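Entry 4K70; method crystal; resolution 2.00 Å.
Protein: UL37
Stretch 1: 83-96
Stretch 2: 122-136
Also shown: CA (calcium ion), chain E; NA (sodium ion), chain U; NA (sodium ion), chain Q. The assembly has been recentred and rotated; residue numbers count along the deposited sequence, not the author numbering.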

# COMPACT_ATOMS: atom_id res chain seq x y z
N ASP A 83 15.14 5.48 6.96
CA ASP A 83 14.01 6.39 7.14
C ASP A 83 13.64 6.97 5.78
O ASP A 83 14.30 7.87 5.30
CB ASP A 83 14.39 7.52 8.10
CG ASP A 83 13.22 8.41 8.45
OD1 ASP A 83 12.12 8.23 7.87
OD2 ASP A 83 13.40 9.29 9.30
N TRP A 84 12.57 6.46 5.17
CA TRP A 84 12.23 6.84 3.80
C TRP A 84 11.72 8.26 3.63
O TRP A 84 11.66 8.76 2.51
CB TRP A 84 11.26 5.81 3.16
CG TRP A 84 11.99 4.63 2.65
CD1 TRP A 84 11.96 3.35 3.14
CD2 TRP A 84 12.92 4.62 1.56
NE1 TRP A 84 12.78 2.54 2.39
CE2 TRP A 84 13.39 3.30 1.42
CE3 TRP A 84 13.38 5.60 0.67
CZ2 TRP A 84 14.31 2.93 0.43
CZ3 TRP A 84 14.31 5.23 -0.31
CH2 TRP A 84 14.76 3.91 -0.42
N ASP A 85 11.38 8.91 4.74
CA ASP A 85 11.07 10.34 4.72
C ASP A 85 12.25 11.17 4.21
O ASP A 85 12.06 12.29 3.72
CB ASP A 85 10.63 10.81 6.11
CG ASP A 85 9.34 10.14 6.55
OD1 ASP A 85 8.37 10.17 5.77
OD2 ASP A 85 9.30 9.56 7.66
N GLU A 86 13.46 10.63 4.33
CA GLU A 86 14.65 11.30 3.84
C GLU A 86 15.02 10.90 2.41
O GLU A 86 16.04 11.32 1.88
CB GLU A 86 15.82 11.02 4.80
CG GLU A 86 15.45 11.23 6.27
CD GLU A 86 16.51 10.72 7.23
OE1 GLU A 86 17.65 10.51 6.77
OE2 GLU A 86 16.21 10.51 8.41
N GLY A 87 14.18 10.09 1.77
CA GLY A 87 14.42 9.74 0.37
C GLY A 87 15.61 8.84 0.11
O GLY A 87 16.08 8.14 1.01
N THR A 88 16.11 8.85 -1.12
CA THR A 88 17.19 7.93 -1.51
C THR A 88 18.61 8.38 -1.12
O THR A 88 19.52 7.55 -1.04
CB THR A 88 17.17 7.64 -3.02
OG1 THR A 88 17.24 8.87 -3.74
CG2 THR A 88 15.89 6.88 -3.41
N ALA A 89 18.80 9.68 -0.88
CA ALA A 89 20.15 10.22 -0.68
C ALA A 89 21.03 9.44 0.31
O ALA A 89 22.16 9.09 -0.00
CB ALA A 89 20.10 11.72 -0.32
N PRO A 90 20.49 9.16 1.51
CA PRO A 90 21.27 8.43 2.52
C PRO A 90 21.66 7.02 2.09
O PRO A 90 22.70 6.52 2.52
CB PRO A 90 20.30 8.36 3.71
CG PRO A 90 19.34 9.49 3.49
CD PRO A 90 19.17 9.55 2.01
N LEU A 91 20.81 6.37 1.28
CA LEU A 91 21.14 5.05 0.75
C LEU A 91 22.25 5.15 -0.27
O LEU A 91 23.18 4.36 -0.26
CB LEU A 91 19.94 4.39 0.08
CG LEU A 91 18.87 3.90 1.03
CD1 LEU A 91 17.86 3.03 0.27
CD2 LEU A 91 19.52 3.12 2.18
N LEU A 92 22.11 6.11 -1.18
CA LEU A 92 23.13 6.32 -2.19
C LEU A 92 24.46 6.67 -1.52
O LEU A 92 25.53 6.30 -2.01
CB LEU A 92 22.72 7.44 -3.14
CG LEU A 92 21.39 7.22 -3.87
CD1 LEU A 92 21.19 8.26 -4.95
CD2 LEU A 92 21.31 5.82 -4.44
N GLU A 93 24.39 7.39 -0.41
CA GLU A 93 25.61 7.81 0.28
C GLU A 93 26.32 6.61 0.89
O GLU A 93 27.54 6.53 0.89
CB GLU A 93 25.29 8.88 1.34
CG GLU A 93 26.51 9.67 1.78
CD GLU A 93 26.18 10.70 2.85
OE1 GLU A 93 27.13 11.25 3.45
OE2 GLU A 93 24.97 10.95 3.09
N LEU A 94 25.54 5.66 1.41
CA LEU A 94 26.09 4.43 1.95
C LEU A 94 26.67 3.57 0.82
O LEU A 94 27.76 3.00 0.96
CB LEU A 94 25.00 3.66 2.69
CG LEU A 94 25.31 2.20 2.98
CD1 LEU A 94 26.53 2.10 3.87
CD2 LEU A 94 24.11 1.52 3.60
N LEU A 95 25.96 3.48 -0.30
CA LEU A 95 26.47 2.75 -1.47
C LEU A 95 27.80 3.31 -1.96
O LEU A 95 28.69 2.55 -2.35
CB LEU A 95 25.47 2.76 -2.62
CG LEU A 95 24.17 2.00 -2.36
CD1 LEU A 95 23.31 2.07 -3.61
CD2 LEU A 95 24.47 0.57 -1.96
N GLY A 96 27.92 4.63 -1.96
CA GLY A 96 29.19 5.28 -2.31
C GLY A 96 30.37 4.82 -1.47
O GLY A 96 31.47 4.61 -1.98
N ALA A 122 27.95 -5.48 -7.34
CA ALA A 122 26.56 -5.86 -7.60
C ALA A 122 25.60 -4.99 -6.80
O ALA A 122 24.63 -4.44 -7.34
CB ALA A 122 26.36 -7.32 -7.26
N MET A 123 25.87 -4.85 -5.52
CA MET A 123 24.99 -4.06 -4.67
C MET A 123 24.96 -2.58 -5.07
O MET A 123 23.91 -1.96 -5.07
CB MET A 123 25.32 -4.27 -3.19
CG MET A 123 24.96 -5.67 -2.70
SD MET A 123 23.18 -6.13 -2.79
CE MET A 123 23.08 -6.85 -4.44
N PHE A 124 26.11 -2.03 -5.45
CA PHE A 124 26.16 -0.65 -5.91
C PHE A 124 25.28 -0.45 -7.13
O PHE A 124 24.50 0.49 -7.20
CB PHE A 124 27.60 -0.22 -6.22
CG PHE A 124 27.71 1.21 -6.68
CD1 PHE A 124 27.69 2.25 -5.76
CD2 PHE A 124 27.79 1.53 -8.03
CE1 PHE A 124 27.76 3.57 -6.17
CE2 PHE A 124 27.86 2.85 -8.45
CZ PHE A 124 27.84 3.87 -7.52
N ARG A 125 25.43 -1.34 -8.11
CA ARG A 125 24.67 -1.25 -9.35
C ARG A 125 23.16 -1.44 -9.15
O ARG A 125 22.37 -0.59 -9.56
CB ARG A 125 25.22 -2.26 -10.39
CG ARG A 125 24.60 -2.15 -11.79
CD ARG A 125 25.17 -3.20 -12.77
NE ARG A 125 24.92 -4.56 -12.32
CZ ARG A 125 25.87 -5.40 -11.91
NH1 ARG A 125 27.15 -5.03 -11.91
NH2 ARG A 125 25.53 -6.63 -11.50
N LEU A 126 22.75 -2.55 -8.53
CA LEU A 126 21.33 -2.84 -8.37
C LEU A 126 20.61 -1.87 -7.43
O LEU A 126 19.50 -1.44 -7.72
CB LEU A 126 21.08 -4.27 -7.90
CG LEU A 126 21.38 -5.39 -8.91
CD1 LEU A 126 21.11 -6.75 -8.29
CD2 LEU A 126 20.57 -5.21 -10.19
N VAL A 127 21.24 -1.52 -6.31
CA VAL A 127 20.56 -0.64 -5.36
C VAL A 127 20.46 0.78 -5.91
O VAL A 127 19.45 1.46 -5.70
CB VAL A 127 21.19 -0.69 -3.95
CG1 VAL A 127 20.41 0.21 -2.99
CG2 VAL A 127 21.19 -2.13 -3.43
N SER A 128 21.48 1.23 -6.62
CA SER A 128 21.42 2.49 -7.33
C SER A 128 20.24 2.50 -8.29
O SER A 128 19.48 3.46 -8.33
CB SER A 128 22.71 2.74 -8.11
OG SER A 128 23.77 3.11 -7.24
N GLU A 129 20.11 1.43 -9.08
CA GLU A 129 19.00 1.30 -10.03
C GLU A 129 17.67 1.26 -9.32
O GLU A 129 16.72 1.92 -9.73
CB GLU A 129 19.15 0.02 -10.86
CG GLU A 129 20.37 0.02 -11.75
CD GLU A 129 20.46 -1.25 -12.58
OE1 GLU A 129 19.42 -1.93 -12.74
OE2 GLU A 129 21.55 -1.55 -13.08
N TRP A 130 17.60 0.49 -8.23
CA TRP A 130 16.38 0.40 -7.45
C TRP A 130 15.98 1.78 -6.90
O TRP A 130 14.81 2.17 -7.00
CB TRP A 130 16.55 -0.64 -6.33
CG TRP A 130 15.26 -1.01 -5.64
CD1 TRP A 130 14.45 -2.07 -5.93
CD2 TRP A 130 14.64 -0.31 -4.55
NE1 TRP A 130 13.38 -2.08 -5.08
CE2 TRP A 130 13.47 -1.01 -4.22
CE3 TRP A 130 14.98 0.83 -3.81
CZ2 TRP A 130 12.61 -0.60 -3.19
CZ3 TRP A 130 14.12 1.23 -2.78
CH2 TRP A 130 12.96 0.52 -2.48
N CYS A 131 16.94 2.52 -6.34
CA CYS A 131 16.66 3.89 -5.87
C CYS A 131 16.18 4.81 -6.99
O CYS A 131 15.32 5.65 -6.77
CB CYS A 131 17.88 4.52 -5.17
SG CYS A 131 18.30 3.75 -3.58
N ALA A 132 16.73 4.64 -8.19
CA ALA A 132 16.27 5.44 -9.32
C ALA A 132 14.81 5.12 -9.62
O ALA A 132 14.01 6.02 -9.91
CB ALA A 132 17.14 5.20 -10.55
N ALA A 133 14.46 3.84 -9.55
CA ALA A 133 13.08 3.41 -9.74
C ALA A 133 12.19 3.95 -8.63
O ALA A 133 11.04 4.36 -8.87
CB ALA A 133 13.00 1.89 -9.78
N PHE A 134 12.70 3.93 -7.41
CA PHE A 134 11.94 4.44 -6.27
C PHE A 134 11.58 5.89 -6.55
O PHE A 134 10.41 6.26 -6.50
CB PHE A 134 12.75 4.31 -4.98
CG PHE A 134 12.10 4.94 -3.78
CD1 PHE A 134 12.34 6.26 -3.46
CD2 PHE A 134 11.25 4.19 -2.96
CE1 PHE A 134 11.75 6.85 -2.35
CE2 PHE A 134 10.66 4.76 -1.85
CZ PHE A 134 10.91 6.09 -1.54
N ASP A 135 12.59 6.70 -6.89
CA ASP A 135 12.36 8.11 -7.18
C ASP A 135 11.35 8.31 -8.31
O ASP A 135 10.49 9.18 -8.22
CB ASP A 135 13.68 8.83 -7.50
CG ASP A 135 14.51 9.11 -6.26
OD1 ASP A 135 13.93 9.26 -5.16
OD2 ASP A 135 15.75 9.19 -6.38
N GLU A 136 11.45 7.51 -9.36
CA GLU A 136 10.49 7.61 -10.45
C GLU A 136 9.07 7.29 -9.98
O GLU A 136 8.12 7.96 -10.38
CB GLU A 136 10.88 6.70 -11.62
CG GLU A 136 10.35 7.16 -12.97
CD GLU A 136 10.96 6.40 -14.13
OE1 GLU A 136 12.15 6.02 -14.02
OE2 GLU A 136 10.26 6.18 -15.15
CA CA E . 10.91 9.74 9.51
NA NA U . 18.86 8.83 7.49
NA NA Q . 25.89 12.99 4.70
O HOH W 1 18.10 6.55 7.32
O HOH W 2 14.69 10.47 -2.84
O HOH W 3 24.38 12.20 6.38

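The second stretch is helical throughout, whereas the first has, after Asp-83, a short 3-10 segment, Trp-84 to Glu-86, and, after a turn at Gly-87, enters a helix that continues beyond Gly-96. Gly-87 has a positive phi of 71°, a conformation that favours glycine. The two helices run nearly antiparallel, at 166°, with their axes 10.0 Å apart at closest approach. In this register Thr-88 lies beside Cys-131, Leu-92 beside Ser-128 and Leu-95 beside Phe-124, and 577 Å² of surface is buried in total.

At the 3-10 end the contact is aromatic. The six-membered ring of Trp-84 stacks face to face on Phe-134, with centroids 4.2 Å apart and planes at 28°; Trp-84 CE3 lies 3.4 Å from Phe-134 CZ. The same indole meets Trp-130 obliquely, Trp-84 CH2 being 3.6 Å from Trp-130 CZ3. Both buried indoles have their NE1 groups hydrogen-bonded elsewhere in the structure, so their rings can pack without leaving these polar atoms unsatisfied.

Thr-88 serves both apolar and polar needs. Its CG2 packs 3.6 Å from Cys-131 CB and equally close to Phe-134 CD1, while its OG1 lies 3.0 Å from Asp-135 OD2. Water 2 also joins the stretches, accepting from Thr-88 N (2.8 Å) and donating to Asp-135 OD1 (2.7 Å).

Farther along, leucines line the contact. Leu-91 CD1 lies 3.9 Å from Cys-131 SG, and Leu-92, whose CA-to-CB bond points sideways, brings CD2 within 3.7 Å of Cys-131 CB. Leu-95, in an m,t rotamer, is the most extensively covered residue: its CD1 reaches 3.5 Å from Val-127 CG1, and its CB lies 3.9 Å from Phe-124 CD1. Ser-128 fits beside this leucine because its small side chain turns back on its own helix, where OG donates to Phe-124 O at 2.7 Å.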